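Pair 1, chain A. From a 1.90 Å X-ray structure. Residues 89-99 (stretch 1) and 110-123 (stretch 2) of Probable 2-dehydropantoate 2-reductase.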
# COMPACT_ATOMS: atom_id res chain seq x y z
N ARG A 89 -23.43 -9.57 -31.98
CA ARG A 89 -24.11 -10.63 -32.72
C ARG A 89 -25.63 -10.66 -32.52
O ARG A 89 -26.30 -11.62 -32.91
CB ARG A 89 -23.49 -11.98 -32.37
CG ARG A 89 -22.01 -12.06 -32.71
CD ARG A 89 -21.36 -13.31 -32.17
NE ARG A 89 -20.11 -12.97 -31.52
CZ ARG A 89 -18.94 -12.86 -32.14
NH1 ARG A 89 -18.86 -13.10 -33.45
NH2 ARG A 89 -17.86 -12.53 -31.46
N ILE A 90 -26.17 -9.61 -31.90
CA ILE A 90 -27.60 -9.51 -31.70
C ILE A 90 -28.16 -8.30 -32.44
O ILE A 90 -27.41 -7.41 -32.85
CB ILE A 90 -27.97 -9.37 -30.21
CG1 ILE A 90 -27.10 -8.30 -29.55
CG2 ILE A 90 -27.83 -10.71 -29.50
CD1 ILE A 90 -27.48 -8.01 -28.11
N GLY A 91 -29.47 -8.25 -32.58
CA GLY A 91 -30.12 -7.11 -33.21
C GLY A 91 -29.95 -5.83 -32.41
O GLY A 91 -29.72 -5.86 -31.19
N LYS A 92 -30.06 -4.70 -33.10
CA LYS A 92 -29.88 -3.43 -32.44
C LYS A 92 -30.94 -3.35 -31.36
O LYS A 92 -32.05 -3.86 -31.54
CB LYS A 92 -30.01 -2.27 -33.44
CG LYS A 92 -31.43 -1.80 -33.68
N THR A 93 -30.59 -2.75 -30.22
CA THR A 93 -31.58 -2.54 -29.17
C THR A 93 -31.09 -1.47 -28.21
O THR A 93 -30.12 -0.75 -28.51
CB THR A 93 -31.90 -3.85 -28.41
OG1 THR A 93 -33.01 -3.63 -27.52
CG2 THR A 93 -30.68 -4.34 -27.61
N ASN A 94 -31.78 -1.35 -27.09
CA ASN A 94 -31.41 -0.41 -26.03
C ASN A 94 -30.48 -1.16 -25.08
O ASN A 94 -30.81 -2.27 -24.68
CB ASN A 94 -32.66 0.01 -25.27
CG ASN A 94 -33.73 0.64 -26.17
OD1 ASN A 94 -33.40 1.46 -27.02
ND2 ASN A 94 -35.01 0.27 -25.97
N ILE A 95 -29.36 -0.54 -24.71
CA ILE A 95 -28.47 -1.11 -23.71
C ILE A 95 -28.23 -0.07 -22.68
O ILE A 95 -27.80 1.04 -23.03
CB ILE A 95 -27.09 -1.44 -24.27
CG1 ILE A 95 -27.19 -2.09 -25.64
CG2 ILE A 95 -26.32 -2.36 -23.27
CD1 ILE A 95 -27.74 -3.48 -25.65
N LEU A 96 -28.49 -0.42 -21.42
CA LEU A 96 -28.22 0.48 -20.30
C LEU A 96 -27.01 -0.02 -19.50
O LEU A 96 -27.09 -1.06 -18.92
CB LEU A 96 -29.43 0.60 -19.36
CG LEU A 96 -29.26 1.46 -18.10
CD1 LEU A 96 -28.86 2.90 -18.46
CD2 LEU A 96 -30.58 1.44 -17.22
N PHE A 97 -25.89 0.72 -19.50
CA PHE A 97 -24.70 0.30 -18.73
C PHE A 97 -24.71 0.84 -17.32
O PHE A 97 -24.78 2.06 -17.14
CB PHE A 97 -23.44 0.79 -19.45
CG PHE A 97 -23.16 0.07 -20.71
CD1 PHE A 97 -22.39 -1.09 -20.69
CD2 PHE A 97 -23.69 0.51 -21.92
CE1 PHE A 97 -22.13 -1.80 -21.87
CE2 PHE A 97 -23.44 -0.18 -23.11
CZ PHE A 97 -22.67 -1.35 -23.09
N LEU A 98 -24.64 -0.03 -16.32
CA LEU A 98 -24.71 0.45 -14.96
C LEU A 98 -23.43 0.17 -14.18
O LEU A 98 -23.42 0.26 -12.95
CB LEU A 98 -25.91 -0.18 -14.23
CG LEU A 98 -27.29 0.24 -14.69
CD1 LEU A 98 -28.30 -0.45 -13.78
CD2 LEU A 98 -27.44 1.77 -14.58
N GLN A 99 -22.36 -0.08 -14.93
CA GLN A 99 -20.99 -0.30 -14.45
C GLN A 99 -20.46 0.74 -13.48
O GLN A 99 -20.72 1.92 -13.62
CB GLN A 99 -20.05 -0.33 -15.65
CG GLN A 99 -20.53 -1.24 -16.79
CD GLN A 99 -20.29 -2.68 -16.46
OE1 GLN A 99 -21.24 -3.43 -16.18
NE2 GLN A 99 -19.02 -3.09 -16.43
N ASP A 110 -15.79 4.92 -28.83
CA ASP A 110 -15.51 4.44 -30.18
C ASP A 110 -16.18 3.10 -30.36
O ASP A 110 -15.52 2.09 -30.60
CB ASP A 110 -14.00 4.28 -30.38
CG ASP A 110 -13.21 5.45 -29.84
OD1 ASP A 110 -13.53 6.61 -30.20
OD2 ASP A 110 -12.27 5.21 -29.06
N TRP A 111 -17.50 3.08 -30.23
CA TRP A 111 -18.22 1.84 -30.46
C TRP A 111 -19.19 2.03 -31.61
O TRP A 111 -20.20 2.72 -31.49
CB TRP A 111 -18.93 1.34 -29.18
CG TRP A 111 -19.33 -0.10 -29.29
CD1 TRP A 111 -18.73 -1.05 -30.06
CD2 TRP A 111 -20.40 -0.77 -28.59
NE1 TRP A 111 -19.37 -2.26 -29.91
CE2 TRP A 111 -20.39 -2.12 -29.01
CE3 TRP A 111 -21.36 -0.35 -27.67
CZ2 TRP A 111 -21.31 -3.05 -28.54
CZ3 TRP A 111 -22.28 -1.29 -27.20
CH2 TRP A 111 -22.24 -2.62 -27.63
N HIS A 112 -18.85 1.42 -32.74
CA HIS A 112 -19.69 1.47 -33.91
C HIS A 112 -20.73 0.37 -33.84
O HIS A 112 -20.44 -0.78 -34.13
CB HIS A 112 -18.83 1.33 -35.18
CG HIS A 112 -19.48 1.92 -36.39
ND1 HIS A 112 -19.80 3.26 -36.49
CD2 HIS A 112 -19.87 1.35 -37.56
CE1 HIS A 112 -20.36 3.49 -37.66
NE2 HIS A 112 -20.41 2.35 -38.33
N VAL A 113 -21.95 0.72 -33.42
CA VAL A 113 -23.06 -0.22 -33.38
C VAL A 113 -24.37 0.49 -33.64
O VAL A 113 -24.45 1.73 -33.59
CB VAL A 113 -23.16 -0.98 -32.02
CG1 VAL A 113 -22.02 -2.00 -31.90
CG2 VAL A 113 -23.16 0.01 -30.85
N GLY A 114 -25.41 -0.27 -33.94
CA GLY A 114 -26.72 0.34 -34.14
C GLY A 114 -27.53 0.38 -32.86
O GLY A 114 -28.76 0.57 -32.88
N HIS A 115 -26.86 0.17 -31.73
CA HIS A 115 -27.54 0.11 -30.44
C HIS A 115 -27.82 1.52 -29.93
O HIS A 115 -27.06 2.45 -30.23
CB HIS A 115 -26.66 -0.63 -29.44
CG HIS A 115 -26.64 -2.12 -29.63
ND1 HIS A 115 -27.78 -2.87 -29.84
CD2 HIS A 115 -25.61 -3.00 -29.61
CE1 HIS A 115 -27.45 -4.14 -29.94
NE2 HIS A 115 -26.14 -4.25 -29.81
N SER A 116 -28.90 1.68 -29.18
CA SER A 116 -29.11 2.92 -28.42
C SER A 116 -28.46 2.74 -27.06
O SER A 116 -28.87 1.89 -26.29
CB SER A 116 -30.60 3.21 -28.21
OG SER A 116 -31.30 3.37 -29.44
N ILE A 117 -27.50 3.60 -26.74
CA ILE A 117 -26.71 3.44 -25.54
C ILE A 117 -27.10 4.42 -24.47
O ILE A 117 -27.14 5.64 -24.71
CB ILE A 117 -25.23 3.60 -25.81
CG1 ILE A 117 -24.81 2.70 -26.97
CG2 ILE A 117 -24.41 3.28 -24.53
CD1 ILE A 117 -25.11 1.23 -26.74
N TYR A 118 -27.34 3.87 -23.28
CA TYR A 118 -27.65 4.61 -22.09
C TYR A 118 -26.66 4.22 -21.01
O TYR A 118 -26.15 3.09 -20.98
CB TYR A 118 -29.10 4.34 -21.65
CG TYR A 118 -30.07 4.58 -22.79
CD1 TYR A 118 -30.54 5.87 -23.08
CD2 TYR A 118 -30.45 3.55 -23.62
CE1 TYR A 118 -31.40 6.09 -24.18
CE2 TYR A 118 -31.30 3.75 -24.71
CZ TYR A 118 -31.77 5.02 -24.98
OH TYR A 118 -32.61 5.19 -26.07
N VAL A 119 -26.48 5.13 -20.09
CA VAL A 119 -25.47 5.02 -19.07
C VAL A 119 -26.12 5.48 -17.75
O VAL A 119 -26.91 6.40 -17.76
CB VAL A 119 -24.32 5.94 -19.61
CG1 VAL A 119 -24.13 7.25 -18.85
CG2 VAL A 119 -23.08 5.16 -20.17
N GLY A 120 -25.81 4.83 -16.63
CA GLY A 120 -26.41 5.23 -15.35
C GLY A 120 -25.65 4.79 -14.12
O GLY A 120 -24.67 4.07 -14.21
N ILE A 121 -26.09 5.27 -12.97
CA ILE A 121 -25.48 4.89 -11.73
C ILE A 121 -26.53 4.30 -10.82
O ILE A 121 -27.73 4.62 -10.90
CB ILE A 121 -24.81 6.06 -11.03
CG1 ILE A 121 -25.83 7.16 -10.72
CG2 ILE A 121 -23.65 6.61 -11.91
CD1 ILE A 121 -25.20 8.30 -9.92
N VAL A 122 -26.07 3.42 -9.95
CA VAL A 122 -26.96 2.74 -9.04
C VAL A 122 -26.65 3.26 -7.65
O VAL A 122 -25.55 3.04 -7.14
CB VAL A 122 -26.67 1.24 -9.03
CG1 VAL A 122 -27.48 0.53 -7.93
CG2 VAL A 122 -26.93 0.63 -10.42
N GLU A 123 -27.63 3.92 -7.02
CA GLU A 123 -27.46 4.41 -5.65
C GLU A 123 -28.09 3.55 -4.55
O GLU A 123 -28.10 3.94 -3.38
CB GLU A 123 -28.05 5.82 -5.55
CG GLU A 123 -27.44 6.79 -6.57
CD GLU A 123 -27.99 8.23 -6.42
OE1 GLU A 123 -27.22 9.19 -6.64
OE2 GLU A 123 -29.20 8.38 -6.06
O HOH W 1 -23.31 2.33 -10.48
O HOH W 2 -22.11 3.70 -14.66

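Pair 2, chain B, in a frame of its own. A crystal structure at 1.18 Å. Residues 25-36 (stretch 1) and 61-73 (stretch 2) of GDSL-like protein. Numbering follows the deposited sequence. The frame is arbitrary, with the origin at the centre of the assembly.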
# COMPACT_ATOMS: atom_id res chain seq x y z
N SER B 25 10.04 14.96 -14.73
CA SER B 25 10.42 13.57 -14.91
C SER B 25 10.59 12.89 -13.54
O SER B 25 10.74 13.55 -12.51
CB SER B 25 11.72 13.46 -15.69
OG SER B 25 12.81 13.83 -14.88
N LEU B 26 10.56 11.55 -13.54
CA LEU B 26 10.66 10.84 -12.27
C LEU B 26 12.00 11.09 -11.61
O LEU B 26 12.08 11.21 -10.38
CB LEU B 26 10.44 9.33 -12.45
CG LEU B 26 9.00 8.83 -12.57
CD1 LEU B 26 8.97 7.31 -12.74
CD2 LEU B 26 8.21 9.27 -11.35
N SER B 27 13.08 11.16 -12.41
CA SER B 27 14.41 11.31 -11.82
C SER B 27 14.56 12.63 -11.10
O SER B 27 15.48 12.77 -10.28
CB SER B 27 15.47 11.20 -12.91
OG SER B 27 15.27 12.20 -13.91
N GLU B 28 13.71 13.61 -11.42
CA GLU B 28 13.74 14.93 -10.80
C GLU B 28 12.61 15.12 -9.81
O GLU B 28 12.39 16.23 -9.33
CB GLU B 28 13.68 16.02 -11.88
N SER B 29 11.88 14.06 -9.48
CA SER B 29 10.67 14.18 -8.69
C SER B 29 10.94 13.87 -7.22
O SER B 29 11.82 13.07 -6.89
CB SER B 29 9.59 13.22 -9.19
OG SER B 29 8.99 13.68 -10.41
N THR B 30 10.10 14.45 -6.35
CA THR B 30 9.94 13.98 -4.98
C THR B 30 8.71 13.06 -4.94
O THR B 30 7.62 13.46 -5.37
CB THR B 30 9.76 15.16 -4.02
OG1 THR B 30 10.96 15.94 -4.04
CG2 THR B 30 9.52 14.70 -2.58
N ILE B 31 8.90 11.86 -4.40
CA ILE B 31 7.88 10.80 -4.42
C ILE B 31 7.50 10.51 -2.97
O ILE B 31 8.34 10.07 -2.18
CB ILE B 31 8.41 9.54 -5.10
CG1 ILE B 31 8.90 9.88 -6.53
CG2 ILE B 31 7.33 8.46 -5.12
CD1 ILE B 31 9.54 8.70 -7.26
N CYS B 32 6.23 10.75 -2.62
CA CYS B 32 5.73 10.53 -1.27
C CYS B 32 5.04 9.17 -1.20
O CYS B 32 4.02 8.96 -1.87
CB CYS B 32 4.76 11.65 -0.90
SG CYS B 32 4.07 11.48 0.74
N CYS B 33 5.62 8.23 -0.43
CA CYS B 33 5.13 6.85 -0.33
C CYS B 33 4.30 6.72 0.95
O CYS B 33 4.86 6.70 2.07
CB CYS B 33 6.32 5.88 -0.35
SG CYS B 33 7.28 6.04 -1.88
N PHE B 34 2.98 6.63 0.80
CA PHE B 34 2.03 6.62 1.89
C PHE B 34 1.55 5.17 2.03
O PHE B 34 0.97 4.62 1.08
CB PHE B 34 0.90 7.57 1.48
CG PHE B 34 -0.12 7.89 2.54
CD1 PHE B 34 0.21 7.95 3.90
CD2 PHE B 34 -1.43 8.21 2.15
CE1 PHE B 34 -0.74 8.33 4.84
CE2 PHE B 34 -2.38 8.61 3.10
CZ PHE B 34 -2.04 8.68 4.44
N GLY B 35 1.84 4.55 3.17
CA GLY B 35 1.58 3.13 3.29
C GLY B 35 1.47 2.64 4.72
O GLY B 35 1.37 3.42 5.68
N ASP B 36 1.49 1.31 4.85
CA ASP B 36 1.34 0.62 6.14
C ASP B 36 2.69 -0.00 6.53
O ASP B 36 3.75 0.57 6.21
CB ASP B 36 0.13 -0.33 6.08
CG ASP B 36 0.27 -1.43 5.02
OD1 ASP B 36 1.42 -1.77 4.63
OD2 ASP B 36 -0.78 -1.93 4.57
N LEU B 61 16.98 3.77 -8.23
CA LEU B 61 16.47 3.00 -9.37
C LEU B 61 15.80 3.89 -10.39
O LEU B 61 15.69 3.51 -11.57
CB LEU B 61 15.51 1.90 -8.89
CG LEU B 61 16.14 0.76 -8.09
CD1 LEU B 61 15.07 -0.11 -7.45
CD2 LEU B 61 17.10 -0.07 -8.97
N LEU B 62 15.29 5.04 -9.96
CA LEU B 62 14.62 5.99 -10.82
C LEU B 62 15.55 7.13 -11.25
O LEU B 62 15.07 8.11 -11.81
CB LEU B 62 13.37 6.54 -10.13
CG LEU B 62 12.27 5.50 -9.86
CD1 LEU B 62 11.17 6.17 -9.07
CD2 LEU B 62 11.75 4.90 -11.16
N GLY B 63 16.86 6.99 -11.05
CA GLY B 63 17.78 8.00 -11.55
C GLY B 63 17.95 9.21 -10.67
O GLY B 63 18.46 10.24 -11.13
N GLY B 64 17.56 9.12 -9.40
CA GLY B 64 17.83 10.19 -8.47
C GLY B 64 16.62 10.87 -7.86
O GLY B 64 16.75 11.93 -7.25
N ALA B 65 15.44 10.26 -7.97
CA ALA B 65 14.26 10.79 -7.29
C ALA B 65 14.50 10.84 -5.78
O ALA B 65 15.23 10.02 -5.21
CB ALA B 65 13.06 9.89 -7.56
N VAL B 66 13.86 11.81 -5.13
CA VAL B 66 13.88 11.92 -3.68
C VAL B 66 12.64 11.21 -3.17
O VAL B 66 11.52 11.53 -3.59
CB VAL B 66 13.91 13.39 -3.24
CG1 VAL B 66 13.77 13.51 -1.72
CG2 VAL B 66 15.19 14.04 -3.72
N VAL B 67 12.81 10.24 -2.29
CA VAL B 67 11.71 9.38 -1.88
C VAL B 67 11.46 9.59 -0.39
O VAL B 67 12.40 9.49 0.41
CB VAL B 67 11.98 7.91 -2.22
CG1 VAL B 67 10.77 7.05 -1.84
CG2 VAL B 67 12.26 7.75 -3.72
N GLU B 68 10.21 9.89 -0.03
CA GLU B 68 9.82 10.11 1.35
C GLU B 68 8.97 8.93 1.83
O GLU B 68 8.04 8.49 1.14
CB GLU B 68 8.98 11.39 1.48
CG GLU B 68 9.64 12.61 0.86
CD GLU B 68 8.78 13.84 0.91
OE1 GLU B 68 7.56 13.71 0.66
OE2 GLU B 68 9.33 14.94 1.18
N ASN B 69 9.24 8.46 3.04
CA ASN B 69 8.56 7.30 3.62
C ASN B 69 7.52 7.79 4.63
O ASN B 69 7.88 8.26 5.72
CB ASN B 69 9.58 6.39 4.28
CG ASN B 69 8.98 5.08 4.75
OD1 ASN B 69 7.96 5.08 5.46
ND2 ASN B 69 9.58 3.97 4.37
N PHE B 70 6.23 7.64 4.30
CA PHE B 70 5.13 7.87 5.22
C PHE B 70 4.37 6.56 5.43
O PHE B 70 3.15 6.46 5.25
CB PHE B 70 4.22 9.01 4.74
CG PHE B 70 4.85 10.37 4.87
CD1 PHE B 70 4.70 11.10 6.03
CD2 PHE B 70 5.63 10.91 3.84
CE1 PHE B 70 5.30 12.37 6.15
CE2 PHE B 70 6.21 12.18 3.96
CZ PHE B 70 6.02 12.91 5.11
N GLY B 71 5.10 5.52 5.82
CA GLY B 71 4.50 4.26 6.20
C GLY B 71 4.35 4.18 7.71
O GLY B 71 5.25 4.60 8.45
N ILE B 72 3.23 3.60 8.17
CA ILE B 72 2.94 3.39 9.59
C ILE B 72 2.43 1.96 9.78
O ILE B 72 1.45 1.54 9.14
CB ILE B 72 1.91 4.42 10.13
CG1 ILE B 72 2.54 5.81 10.18
CG2 ILE B 72 1.32 4.01 11.49
CD1 ILE B 72 3.67 5.99 11.23
N LYS B 73 3.11 1.22 10.66
CA LYS B 73 2.69 -0.14 10.99
C LYS B 73 1.27 -0.18 11.55
O LYS B 73 0.89 0.65 12.37
CB LYS B 73 3.65 -0.76 11.99
CG LYS B 73 5.03 -1.08 11.38
CD LYS B 73 5.94 -1.75 12.41
CE LYS B 73 6.21 -0.81 13.53
NZ LYS B 73 7.08 0.28 13.20

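The sharpest difference between the two pairs lies just before the second strand begins, at a position where the CA atoms superpose within 0.2 Å. In pair 1 it is His115(A), whose imidazole covers the start of the first strand; in pair 2 it is Ala65(B), which offers a single methyl. The histidine ring takes part in backbone pairing: Thr93(A) N donates to His115(A) ND1 at 2.8 Å, while CD1 of Ile95(A) sits over the ring face, 4.2 Å from the centroid of the His115(A) ring. Pair 2 fills the corresponding region from another direction. Ile31(B), the match of Ile95(A), places its CD1 3.7 Å from Ala65(B) CB and 3.5 Å from Leu62(B) CD1, so a leucine from the preceding turn, without a counterpart in pair 1, helps cover the isoleucine.

Beneath this difference runs one backbone plan. Two parallel strands pair in the same register, and 14 central residues superpose with an RMSD of 0.5 Å. The hydrogen-bond ladder is shared: Ser116(A) N to Thr93(A) O (2.8 Å) corresponds to Val66(B) N to Ser29(B) O (3.0 Å), and Ile95(A) N to Ser116(A) O (2.9 Å) to Ile31(B) N to Val66(B) O (2.8 Å). Alternate residues on each strand use both N and O, as Ile95(A) does with Ser116(A) O and Tyr118(A) N, and Ile31(B) with Val66(B) O and Glu68(B) N, leaving side chains to vary without disturbing the ladder.

On the face carrying Leu96(A) and Tyr118(A), pair 1 packs aliphatic carbon against the base of an aromatic residue, with Leu96(A) CD1 3.5 Å from Tyr118(A) CB. The matched residues are Cys32(B) and Glu68(B). The smaller cysteine still touches Glu68(B), its CB 3.8 Å from Glu68(B) OE1, and also meets an aromatic ring farther along, its SG lying 3.5 Å from Phe70(B) CD2 in an oblique sulfur-aromatic contact. Phe70(B) matches Gly120(A), and there the exchange is plain: an ideal CB on Gly120(A) would lie only 3.0 Å from Leu98(A) CD2, whereas Phe34(B), the match of Leu98(A), leaves its CD1 4.2 Å from Phe70(B) CB.

On the face carrying Phe97(A) and Ile117(A), the aromatic bulk belongs to pair 1. Phe97(A) reaches Ile117(A) and Trp111(A) along its ring edge, with CE2 3.9 Å from Ile117(A) CG2 and CZ 4.1 Å from Trp111(A) CZ3. Its match, Cys33(B), makes a compact contact, SG to Val67(B) CG1 at 3.6 Å. The buried areas nevertheless remain similar, 780 and 857 Å². The general principle is that a parallel ladder fixes where side chains start, while the bulk that fills the space can come from different positions.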